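Local structure of NalP translocator (Neisseria meningitidis, 1UYN) at residues A[27-32]-A[108-113]; A[122-127]-A[174-179]. The protein forms, as the C-terminal translocator domain of an autotransporter, a hydrophilic outer-membrane pore through which the secreted protease passenger domain is exported to the cell surface. One frame throughout, in Å; residues are numbered along the deposited sequence.

Interaction 1: A[27-32]-A[108-113]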
loop_
_atom_site.group_PDB
_atom_site.type_symbol
_atom_site.label_atom_id
_atom_site.label_comp_id
_atom_site.label_asym_id
_atom_site.label_seq_id
_atom_site.Cartn_x
_atom_site.Cartn_y
_atom_site.Cartn_z
ATOM N N ARG A 27 -1.470 -0.141 0.483
ATOM C CA ARG A 27 -1.422 -1.580 0.631
ATOM C C ARG A 27 -0.045 -1.991 1.140
ATOM O O ARG A 27 0.051 -2.929 1.949
ATOM C CB ARG A 27 -1.759 -2.293 -0.665
ATOM C CG ARG A 27 -3.212 -2.095 -1.113
ATOM C CD ARG A 27 -3.519 -2.891 -2.339
ATOM N NE ARG A 27 -3.006 -2.187 -3.492
ATOM C CZ ARG A 27 -3.634 -1.171 -4.044
ATOM N NH1 ARG A 27 -4.803 -0.756 -3.545
ATOM N NH2 ARG A 27 -3.110 -0.566 -5.101
ATOM N N ARG A 28 1.006 -1.289 0.710
ATOM C CA ARG A 28 2.339 -1.605 1.217
ATOM C C ARG A 28 2.356 -1.493 2.722
ATOM O O ARG A 28 2.951 -2.326 3.398
ATOM C CB ARG A 28 3.426 -0.697 0.620
ATOM C CG ARG A 28 3.590 -0.927 -0.843
ATOM C CD ARG A 28 4.575 -0.021 -1.512
ATOM N NE ARG A 28 4.570 -0.200 -2.978
ATOM C CZ ARG A 28 4.186 0.727 -3.856
ATOM N NH1 ARG A 28 3.726 1.927 -3.461
ATOM N NH2 ARG A 28 4.232 0.450 -5.147
ATOM N N LEU A 29 1.711 -0.458 3.244
ATOM C CA LEU A 29 1.618 -0.266 4.684
ATOM C C LEU A 29 0.777 -1.392 5.354
ATOM O O LEU A 29 1.095 -1.854 6.461
ATOM C CB LEU A 29 1.013 1.100 4.981
ATOM C CG LEU A 29 1.127 1.494 6.463
ATOM C CD1 LEU A 29 2.575 1.853 6.846
ATOM C CD2 LEU A 29 0.184 2.583 6.818
ATOM N N LYS A 30 -0.293 -1.819 4.681
ATOM C CA LYS A 30 -1.140 -2.900 5.188
ATOM C C LYS A 30 -0.270 -4.115 5.446
ATOM O O LYS A 30 -0.397 -4.768 6.462
ATOM C CB LYS A 30 -2.236 -3.273 4.175
ATOM C CG LYS A 30 -3.704 -3.004 4.597
ATOM C CD LYS A 30 -4.633 -2.607 3.328
ATOM C CE LYS A 30 -5.128 -1.124 3.355
ATOM N NZ LYS A 30 -5.160 -0.414 1.983
ATOM N N ALA A 31 0.633 -4.389 4.530
ATOM C CA ALA A 31 1.448 -5.594 4.545
ATOM C C ALA A 31 2.422 -5.641 5.749
ATOM O O ALA A 31 2.660 -6.676 6.371
ATOM C CB ALA A 31 2.208 -5.695 3.203
ATOM N N VAL A 32 2.984 -4.497 6.064
ATOM C CA VAL A 32 3.853 -4.350 7.204
ATOM C C VAL A 32 3.046 -4.470 8.511
ATOM O O VAL A 32 3.535 -4.993 9.514
ATOM C CB VAL A 32 4.544 -2.955 7.099
ATOM C CG1 VAL A 32 5.344 -2.578 8.362
ATOM C CG2 VAL A 32 5.429 -2.933 5.879
ATOM N N SER A 108 10.787 3.389 0.169
ATOM C CA SER A 108 9.991 3.631 1.348
ATOM C C SER A 108 10.445 2.803 2.502
ATOM O O SER A 108 10.742 1.606 2.347
ATOM C CB SER A 108 8.538 3.264 1.071
ATOM O OG SER A 108 8.027 3.997 -0.012
ATOM N N LEU A 109 10.441 3.447 3.661
ATOM C CA LEU A 109 10.605 2.810 4.929
ATOM C C LEU A 109 9.245 2.708 5.612
ATOM O O LEU A 109 8.532 3.675 5.742
ATOM C CB LEU A 109 11.512 3.639 5.775
ATOM C CG LEU A 109 11.492 3.244 7.249
ATOM C CD1 LEU A 109 12.018 1.799 7.499
ATOM C CD2 LEU A 109 12.330 4.289 8.023
ATOM N N PHE A 110 8.896 1.526 6.091
ATOM C CA PHE A 110 7.682 1.351 6.882
ATOM C C PHE A 110 8.008 0.910 8.287
ATOM O O PHE A 110 8.885 0.105 8.467
ATOM C CB PHE A 110 6.809 0.293 6.227
ATOM C CG PHE A 110 6.569 0.544 4.776
ATOM C CD1 PHE A 110 7.508 0.182 3.838
ATOM C CD2 PHE A 110 5.423 1.178 4.355
ATOM C CE1 PHE A 110 7.281 0.421 2.497
ATOM C CE2 PHE A 110 5.205 1.403 3.029
ATOM C CZ PHE A 110 6.134 1.008 2.098
ATOM N N ALA A 111 7.287 1.436 9.270
ATOM C CA ALA A 111 7.474 1.031 10.658
ATOM C C ALA A 111 6.123 0.811 11.346
ATOM O O ALA A 111 5.150 1.486 11.080
ATOM C CB ALA A 111 8.309 2.076 11.418
ATOM N N GLY A 112 6.084 -0.113 12.269
ATOM C CA GLY A 112 4.851 -0.412 12.976
ATOM C C GLY A 112 5.109 -0.804 14.410
ATOM O O GLY A 112 6.094 -1.435 14.711
ATOM N N ILE A 113 4.249 -0.382 15.319
ATOM C CA ILE A 113 4.295 -0.982 16.661
ATOM C C ILE A 113 2.898 -1.508 17.023
ATOM O O ILE A 113 1.894 -0.948 16.645
ATOM C CB ILE A 113 4.848 0.028 17.691
ATOM C CG1 ILE A 113 4.913 -0.631 19.070
ATOM C CG2 ILE A 113 3.968 1.327 17.708
ATOM C CD1 ILE A 113 4.859 0.389 20.290
#
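The helix that fills the pore of the autotransporter barrel meets the barrel wall here: R28, L29 and V32 of helix 12-34 pack round the ring of F110, which strand 100-117 points into the lumen. The axes of the two short segments approach to 8.5 Å, their directions 43° apart, and F110 bridges much of that gap. V32 packs against the root of the aromatic side chain, its CG2 3.5 Å from F110 CB. L29 instead reaches the rim: with CG anti to its backbone N (chi1 -169°), it brings CD1 into the plane of the ring, 3.8 Å from F110 CD2. At the far end of the ring the methylene CB of R28 comes within 3.5 Å of F110 CZ, and its extended chain continues past the ring to place NE on T69 OG1 and NH1 on Q25 OE1. R28 thus gives F110 its aliphatic portion and hands its charged end to polar partners. L29 and F110 also touch S128 of strand 121-139, and V32 and F110 both touch T87 on strand 82-97. No hydrogen bond joins the two segments directly. An N-terminal helix packed inside a 12-stranded beta-barrel is typical of autotransporter translocator domains.

Interaction 2: A[122-127]-A[174-179]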
loop_
_atom_site.group_PDB
_atom_site.type_symbol
_atom_site.label_atom_id
_atom_site.label_comp_id
_atom_site.label_asym_id
_atom_site.label_seq_id
_atom_site.Cartn_x
_atom_site.Cartn_y
_atom_site.Cartn_z
ATOM N N TYR A 122 -5.712 -5.139 20.794
ATOM C CA TYR A 122 -4.430 -4.455 20.674
ATOM C C TYR A 122 -4.558 -3.107 20.046
ATOM O O TYR A 122 -5.581 -2.800 19.496
ATOM C CB TYR A 122 -3.466 -5.285 19.812
ATOM C CG TYR A 122 -4.036 -5.598 18.479
ATOM C CD1 TYR A 122 -3.969 -4.684 17.437
ATOM C CD2 TYR A 122 -4.736 -6.771 18.283
ATOM C CE1 TYR A 122 -4.527 -4.966 16.233
ATOM C CE2 TYR A 122 -5.316 -7.047 17.076
ATOM C CZ TYR A 122 -5.192 -6.157 16.062
ATOM O OH TYR A 122 -5.773 -6.462 14.892
ATOM N N LEU A 123 -3.502 -2.313 20.099
ATOM C CA LEU A 123 -3.467 -1.102 19.293
ATOM C C LEU A 123 -2.248 -1.167 18.441
ATOM O O LEU A 123 -1.272 -1.700 18.883
ATOM C CB LEU A 123 -3.499 0.166 20.184
ATOM C CG LEU A 123 -2.361 1.210 20.298
ATOM C CD1 LEU A 123 -2.246 2.266 19.146
ATOM C CD2 LEU A 123 -2.562 1.946 21.615
ATOM N N LYS A 124 -2.332 -0.650 17.215
ATOM C CA LYS A 124 -1.190 -0.506 16.300
ATOM C C LYS A 124 -0.918 0.960 15.925
ATOM O O LYS A 124 -1.835 1.683 15.610
ATOM C CB LYS A 124 -1.464 -1.235 14.983
ATOM C CG LYS A 124 -1.513 -2.755 15.026
ATOM C CD LYS A 124 -1.558 -3.360 13.567
ATOM C CE LYS A 124 -1.631 -4.920 13.577
ATOM N NZ LYS A 124 -2.333 -5.441 12.401
ATOM N N GLY A 125 0.339 1.374 15.951
ATOM C CA GLY A 125 0.820 2.600 15.329
ATOM C C GLY A 125 1.623 2.240 14.100
ATOM O O GLY A 125 2.376 1.308 14.118
ATOM N N LEU A 126 1.415 2.949 13.007
ATOM C CA LEU A 126 2.122 2.737 11.738
ATOM C C LEU A 126 2.685 4.079 11.260
ATOM O O LEU A 126 2.079 5.113 11.460
ATOM C CB LEU A 126 1.174 2.181 10.665
ATOM C CG LEU A 126 0.313 0.978 11.093
ATOM C CD1 LEU A 126 -0.780 0.684 10.119
ATOM C CD2 LEU A 126 1.161 -0.264 11.292
ATOM N N PHE A 127 3.860 4.039 10.657
ATOM C CA PHE A 127 4.482 5.218 10.061
ATOM C C PHE A 127 5.263 4.803 8.808
ATOM O O PHE A 127 5.835 3.723 8.729
ATOM C CB PHE A 127 5.417 5.880 11.065
ATOM C CG PHE A 127 6.252 6.979 10.476
ATOM C CD1 PHE A 127 5.715 8.261 10.303
ATOM C CD2 PHE A 127 7.568 6.746 10.067
ATOM C CE1 PHE A 127 6.472 9.306 9.745
ATOM C CE2 PHE A 127 8.340 7.804 9.524
ATOM C CZ PHE A 127 7.775 9.074 9.363
ATOM N N THR A 174 -10.655 -11.628 14.025
ATOM C CA THR A 174 -10.193 -10.314 14.484
ATOM C C THR A 174 -10.900 -9.198 13.743
ATOM O O THR A 174 -11.005 -9.237 12.525
ATOM C CB THR A 174 -8.659 -10.149 14.298
ATOM O OG1 THR A 174 -8.275 -10.394 12.951
ATOM C CG2 THR A 174 -7.934 -11.246 14.982
ATOM N N VAL A 175 -11.402 -8.219 14.493
ATOM C CA VAL A 175 -11.954 -6.977 13.946
ATOM C C VAL A 175 -10.959 -5.858 14.153
ATOM O O VAL A 175 -10.362 -5.714 15.196
ATOM C CB VAL A 175 -13.258 -6.591 14.611
ATOM C CG1 VAL A 175 -13.828 -5.343 14.008
ATOM C CG2 VAL A 175 -14.279 -7.747 14.498
ATOM N N GLU A 176 -10.793 -5.054 13.135
ATOM C CA GLU A 176 -9.725 -4.093 13.109
ATOM C C GLU A 176 -10.166 -2.847 12.373
ATOM O O GLU A 176 -10.837 -2.925 11.363
ATOM C CB GLU A 176 -8.491 -4.699 12.456
ATOM C CG GLU A 176 -7.331 -3.743 12.555
ATOM C CD GLU A 176 -6.063 -4.289 11.976
ATOM O OE1 GLU A 176 -5.388 -5.081 12.669
ATOM O OE2 GLU A 176 -5.744 -3.888 10.848
ATOM N N GLY A 177 -9.773 -1.697 12.896
ATOM C CA GLY A 177 -10.291 -0.417 12.444
ATOM C C GLY A 177 -9.483 0.787 12.908
ATOM O O GLY A 177 -8.940 0.837 14.017
ATOM N N GLY A 178 -9.407 1.797 12.045
ATOM C CA GLY A 178 -8.743 3.028 12.420
ATOM C C GLY A 178 -8.646 4.071 11.341
ATOM O O GLY A 178 -9.542 4.249 10.557
ATOM N N LEU A 179 -7.548 4.811 11.364
ATOM C CA LEU A 179 -7.344 5.859 10.434
ATOM C C LEU A 179 -5.943 5.751 9.870
ATOM O O LEU A 179 -5.069 5.205 10.503
ATOM C CB LEU A 179 -7.537 7.181 11.149
ATOM C CG LEU A 179 -8.856 7.402 11.871
ATOM C CD1 LEU A 179 -8.678 8.618 12.736
ATOM C CD2 LEU A 179 -10.049 7.571 10.928
#
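Y122 holds CG between its backbone N and carbonyl carbon (chi1 55°), the crowded position, and this swings the ring toward E176, whose own chain leaves with CG anti to the backbone N and stays extended to the carboxylate. The two groups meet nearly at right angles, their planes 88° apart, and E176 OE1 lies at the edge of the tyrosine ring, in its plane. Y122 OH donates to E176 OE1 (2.6 Å), which accepts through its anti lone pair, directed away from OE2. K124 approaches the same oxygen from the syn side: its NZ makes a salt bridge of 3.1 Å to E176 OE1, 21° out of the carboxylate plane. OE1 is therefore gripped by two donors, which should fix the carboxylate's rotation and favour its charged form. K124 NZ has further partners in D37 OD1 and S33 O, so the lysine also ties this cluster to the end of helix 12-34 and the residues after it. Strand 145-163 lies between the two strands, with E176 touching L160, and Y122 makes a cation-pi contact with R114. Such a polar network across an intervening strand is typical of the hydrophilic lumen of an outer-membrane beta-barrel.

From the N terminus, helix 12-34 comes first, and interaction 1 closes a loop from 27-32 to 108-113, with three strands and part of a fourth along the way. The chain then turns into strand 121-139, where interaction 2 opens at 122-127 and closes at 174-179 after passing through strand 145-163. The two are in series, neither nesting nor crossing, with centres about 12 Å apart. They join through neighbouring strands: A111 N to F127 O and I113 N to G125 O are probable hydrogen bonds, and L29 packs against L126. Interaction 1 ties helix to wall, whereas interaction 2 ties wall to wall within the barrel.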